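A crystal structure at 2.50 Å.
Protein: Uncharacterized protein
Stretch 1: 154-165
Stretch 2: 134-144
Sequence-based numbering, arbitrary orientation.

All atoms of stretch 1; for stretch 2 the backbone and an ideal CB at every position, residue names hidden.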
# COMPACT_ATOMS: atom_id res chain seq x y z
N ILE A 154 -9.79 7.95 -1.62
CA ILE A 154 -9.59 7.00 -0.54
C ILE A 154 -9.47 7.88 0.69
O ILE A 154 -8.54 8.67 0.79
CB ILE A 154 -8.29 6.20 -0.67
CG1 ILE A 154 -8.36 5.28 -1.88
CG2 ILE A 154 -8.06 5.37 0.59
CD1 ILE A 154 -7.02 4.71 -2.29
N LEU A 155 -10.42 7.76 1.60
CA LEU A 155 -10.49 8.69 2.71
C LEU A 155 -9.59 8.21 3.84
O LEU A 155 -9.88 7.22 4.52
CB LEU A 155 -11.93 8.86 3.17
CG LEU A 155 -12.20 9.98 4.17
CD1 LEU A 155 -11.82 11.32 3.56
CD2 LEU A 155 -13.66 9.97 4.58
N MSE A 156 -8.48 8.92 4.02
CA MSE A 156 -7.44 8.51 4.96
C MSE A 156 -7.78 8.91 6.37
O MSE A 156 -8.56 9.86 6.60
CB MSE A 156 -6.12 9.12 4.49
CG MSE A 156 -5.64 8.34 3.27
SE MSE A 156 -3.97 9.14 2.60
CE MSE A 156 -2.67 7.99 3.53
N ALA A 157 -7.21 8.18 7.33
CA ALA A 157 -7.37 8.50 8.74
C ALA A 157 -6.57 9.76 9.04
O ALA A 157 -5.62 10.07 8.32
CB ALA A 157 -6.89 7.35 9.60
N SER A 158 -6.97 10.48 10.07
CA SER A 158 -6.45 11.81 10.34
C SER A 158 -5.70 11.90 11.69
O SER A 158 -6.25 11.58 12.76
CB SER A 158 -7.60 12.82 10.25
OG SER A 158 -7.38 14.00 11.01
N ARG A 159 -4.44 12.32 11.60
CA ARG A 159 -3.53 12.49 12.75
C ARG A 159 -4.16 13.49 13.75
O ARG A 159 -4.22 13.22 14.94
CB ARG A 159 -2.18 13.03 12.23
CG ARG A 159 -0.89 12.26 12.52
CD ARG A 159 -0.87 10.88 11.86
NE ARG A 159 0.26 10.45 11.00
CZ ARG A 159 1.39 11.10 10.68
NH1 ARG A 159 2.24 10.48 9.86
NH2 ARG A 159 1.68 12.32 11.14
N ALA A 160 -4.65 14.63 13.26
CA ALA A 160 -5.17 15.71 14.12
C ALA A 160 -6.45 15.32 14.86
O ALA A 160 -6.69 15.75 16.00
CB ALA A 160 -5.41 16.98 13.31
N LEU A 161 -7.26 14.50 14.20
CA LEU A 161 -8.50 13.98 14.77
C LEU A 161 -8.23 12.94 15.87
O LEU A 161 -8.85 13.00 16.94
CB LEU A 161 -9.42 13.43 13.67
CG LEU A 161 -10.79 12.87 14.08
CD1 LEU A 161 -11.73 13.92 14.67
CD2 LEU A 161 -11.44 12.16 12.91
N ALA A 162 -7.27 12.03 15.64
CA ALA A 162 -6.86 11.06 16.67
C ALA A 162 -6.39 11.71 17.99
O ALA A 162 -6.49 11.11 19.05
CB ALA A 162 -5.80 10.10 16.14
N ALA A 163 -5.88 12.94 17.89
CA ALA A 163 -5.41 13.73 19.04
C ALA A 163 -6.47 14.69 19.58
O ALA A 163 -6.40 15.09 20.73
CB ALA A 163 -4.16 14.50 18.66
N ALA A 164 -7.43 15.09 18.76
CA ALA A 164 -8.46 16.03 19.23
C ALA A 164 -9.73 15.34 19.73
O ALA A 164 -10.40 15.86 20.62
CB ALA A 164 -8.79 17.05 18.15
N ALA A 165 -10.05 14.18 19.16
CA ALA A 165 -11.31 13.47 19.45
C ALA A 165 -11.47 13.14 20.93
O ALA A 165 -10.59 12.53 21.54
CB ALA A 165 -11.41 12.21 18.61
N UNK A 134 -11.48 22.97 12.21
CA UNK A 134 -10.17 22.96 11.56
C UNK A 134 -9.97 21.66 10.79
O UNK A 134 -9.38 21.67 9.70
CB UNK A 134 -9.05 23.14 12.59
N UNK A 135 -10.46 20.56 11.37
CA UNK A 135 -10.26 19.21 10.81
C UNK A 135 -11.15 19.03 9.58
O UNK A 135 -10.69 18.52 8.55
CB UNK A 135 -10.57 18.13 11.85
N UNK A 136 -12.40 19.46 9.68
CA UNK A 136 -13.31 19.39 8.53
C UNK A 136 -12.78 20.21 7.36
O UNK A 136 -12.84 19.76 6.21
CB UNK A 136 -14.71 19.88 8.92
N UNK A 137 -12.25 21.39 7.67
CA UNK A 137 -11.66 22.26 6.66
C UNK A 137 -10.48 21.55 5.98
O UNK A 137 -10.33 21.59 4.76
CB UNK A 137 -11.21 23.58 7.29
N UNK A 138 -9.67 20.86 6.77
CA UNK A 138 -8.54 20.10 6.25
C UNK A 138 -8.99 19.01 5.26
O UNK A 138 -8.48 18.95 4.14
CB UNK A 138 -7.76 19.47 7.41
N UNK A 139 -9.94 18.17 5.67
CA UNK A 139 -10.52 17.15 4.79
C UNK A 139 -11.09 17.73 3.50
O UNK A 139 -10.75 17.28 2.40
CB UNK A 139 -11.62 16.39 5.53
N UNK A 140 -11.97 18.72 3.63
CA UNK A 140 -12.60 19.26 2.43
C UNK A 140 -11.60 19.93 1.49
O UNK A 140 -11.76 19.86 0.26
CB UNK A 140 -13.69 20.26 2.82
N UNK A 141 -10.55 20.52 2.06
CA UNK A 141 -9.52 21.16 1.27
C UNK A 141 -8.88 20.14 0.32
O UNK A 141 -8.80 20.36 -0.89
CB UNK A 141 -8.47 21.79 2.18
N UNK A 142 -8.45 19.01 0.87
CA UNK A 142 -7.81 17.95 0.09
C UNK A 142 -8.80 17.25 -0.83
O UNK A 142 -8.48 16.98 -1.99
CB UNK A 142 -7.16 16.93 1.02
N UNK A 143 -9.98 16.94 -0.30
CA UNK A 143 -11.06 16.32 -1.10
C UNK A 143 -11.40 17.16 -2.33
O UNK A 143 -11.52 16.62 -3.43
CB UNK A 143 -12.31 16.13 -0.25
N UNK A 144 -11.55 18.47 -2.15
CA UNK A 144 -11.89 19.35 -3.25
C UNK A 144 -10.75 19.42 -4.26
O UNK A 144 -10.99 19.37 -5.47
CB UNK A 144 -12.23 20.75 -2.73

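Stretch 2 is helical throughout, and its axis runs nearly antiparallel to that of helix 159-164, at 162°, with a closest approach of 10.3 Å. Facing positions therefore recur every three to four residues, and the first of them meets the helix while the later ones meet the segment leading into it.

Position 134 has nothing of stretch 1 within 5.5 Å of its ideal CB. Stretch 1 sets no demand here, and many residues would suit. It is Asp 134, whose OD2 is hydrogen-bonded elsewhere in the structure.

Position 135 points toward stretch 1. Its ideal CB lies 5.2 Å from Leu 161 CB, 5.3 Å from Ser 158 OG and 5.5 Å from Ala 160 CB. The CA of Leu 161 is 6.8 Å from the CA of 135. The surroundings are mostly apolar, and the small alanines leave room for a medium side chain. Val, Ile, Leu or Met would suit. Ser 158 OG already accepts from Leu 161 N at 3.2 Å, capping the helix, so a polar partner at 135 is not required for that role. The residue is Ile 135. Its CD1 lies 3.8 Å from Leu 161 CA and 4.0 Å from Ala 164 CB, while its CG1 lies 4.1 Å from Ala 160 CB. Its other branch turns to the cap, with CG2 4.3 Å from Ser 158 OG.

Positions 136, 137 and 138 are out of reach of stretch 1, so it cannot choose among helix-compatible residues. They are Leu 136, Ala 137 and Ala 138.

Position 139 points toward stretch 1, but the only close atom is Leu 155 CD1, 5.4 Å from the ideal CB. A long side chain is needed to fill the space. Beyond the leucine lies the carbonyl of Met 156, a selenomethionine, which offers an acceptor. Leu, Met or Phe could cover the leucine; Tyr, or perhaps Lys if well extended, could also use the carbonyl. The residue is Tyr 139, with chi1 at -90°. Its CE1 packs 3.6 Å from Leu 155 CD1. Its OH donates a hydrogen bond to Met 156 O at 2.9 Å, near the plane of the ring. The same OH lies 3.2 Å from Ser 158 CB, so the hydroxyl reaches the N-cap residue, right before the helix.

Positions 140 and 141 are out of reach and unconstrained by stretch 1. They are Glu 140 and Ser 141.

Position 142 points toward stretch 1 but finds no close partner there, so polar or apolar residues are possible. The nearest approach of Gln 142 is OE1 to Met 156 SE, 6.3 Å; its OE1 and NE2 are hydrogen-bonded elsewhere in the structure.

Position 143 points sideways. Its nearest CA is that of Leu 155, 8.5 Å from the CA of 143, so a side chain must reach to make contact; an apolar one such as Ile, Leu or Met would suit the leucine methyl. Ile 143 does so, with CD1 4.0 Å from Leu 155 CD1.

Position 144 is out of reach and free as far as stretch 1 goes. It is Glu 144.

Stretch 2 134-144: DILAAYESQIE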
# COMPACT_ATOMS: atom_id res chain seq x y z
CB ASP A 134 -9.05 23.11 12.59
CG ASP A 134 -9.08 24.44 13.31
OD1 ASP A 134 -9.74 25.39 12.82
OD2 ASP A 134 -8.43 24.54 14.37
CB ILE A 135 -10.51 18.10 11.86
CG1 ILE A 135 -9.36 18.07 12.89
CG2 ILE A 135 -10.66 16.74 11.20
CD1 ILE A 135 -9.76 17.55 14.26
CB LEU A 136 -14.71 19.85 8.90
CG LEU A 136 -15.46 18.87 9.80
CD1 LEU A 136 -16.71 19.52 10.40
CD2 LEU A 136 -15.78 17.58 9.06
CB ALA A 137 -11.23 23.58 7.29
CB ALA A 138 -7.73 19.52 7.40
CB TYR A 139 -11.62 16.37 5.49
CG TYR A 139 -11.16 15.14 6.23
CD1 TYR A 139 -10.55 14.08 5.56
CD2 TYR A 139 -11.32 15.04 7.60
CE1 TYR A 139 -10.12 12.95 6.25
CE2 TYR A 139 -10.90 13.92 8.30
CZ TYR A 139 -10.30 12.88 7.63
OH TYR A 139 -9.89 11.78 8.35
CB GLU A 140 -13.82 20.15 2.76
CG GLU A 140 -13.55 21.48 3.45
CD GLU A 140 -14.84 22.19 3.84
OE1 GLU A 140 -15.23 23.15 3.13
OE2 GLU A 140 -15.48 21.78 4.84
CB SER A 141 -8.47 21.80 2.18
OG SER A 141 -7.48 22.50 1.45
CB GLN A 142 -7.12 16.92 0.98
CG GLN A 142 -6.08 17.46 1.94
CD GLN A 142 -5.07 16.41 2.35
OE1 GLN A 142 -5.15 15.25 1.95
NE2 GLN A 142 -4.10 16.81 3.17
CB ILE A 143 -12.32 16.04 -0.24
CG1 ILE A 143 -12.09 14.80 0.62
CG2 ILE A 143 -13.58 15.86 -1.10
CD1 ILE A 143 -12.98 14.72 1.84
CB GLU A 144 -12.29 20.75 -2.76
CG GLU A 144 -13.72 20.82 -2.22
CD GLU A 144 -14.02 22.09 -1.44
OE1 GLU A 144 -13.07 22.86 -1.12
OE2 GLU A 144 -15.21 22.32 -1.12
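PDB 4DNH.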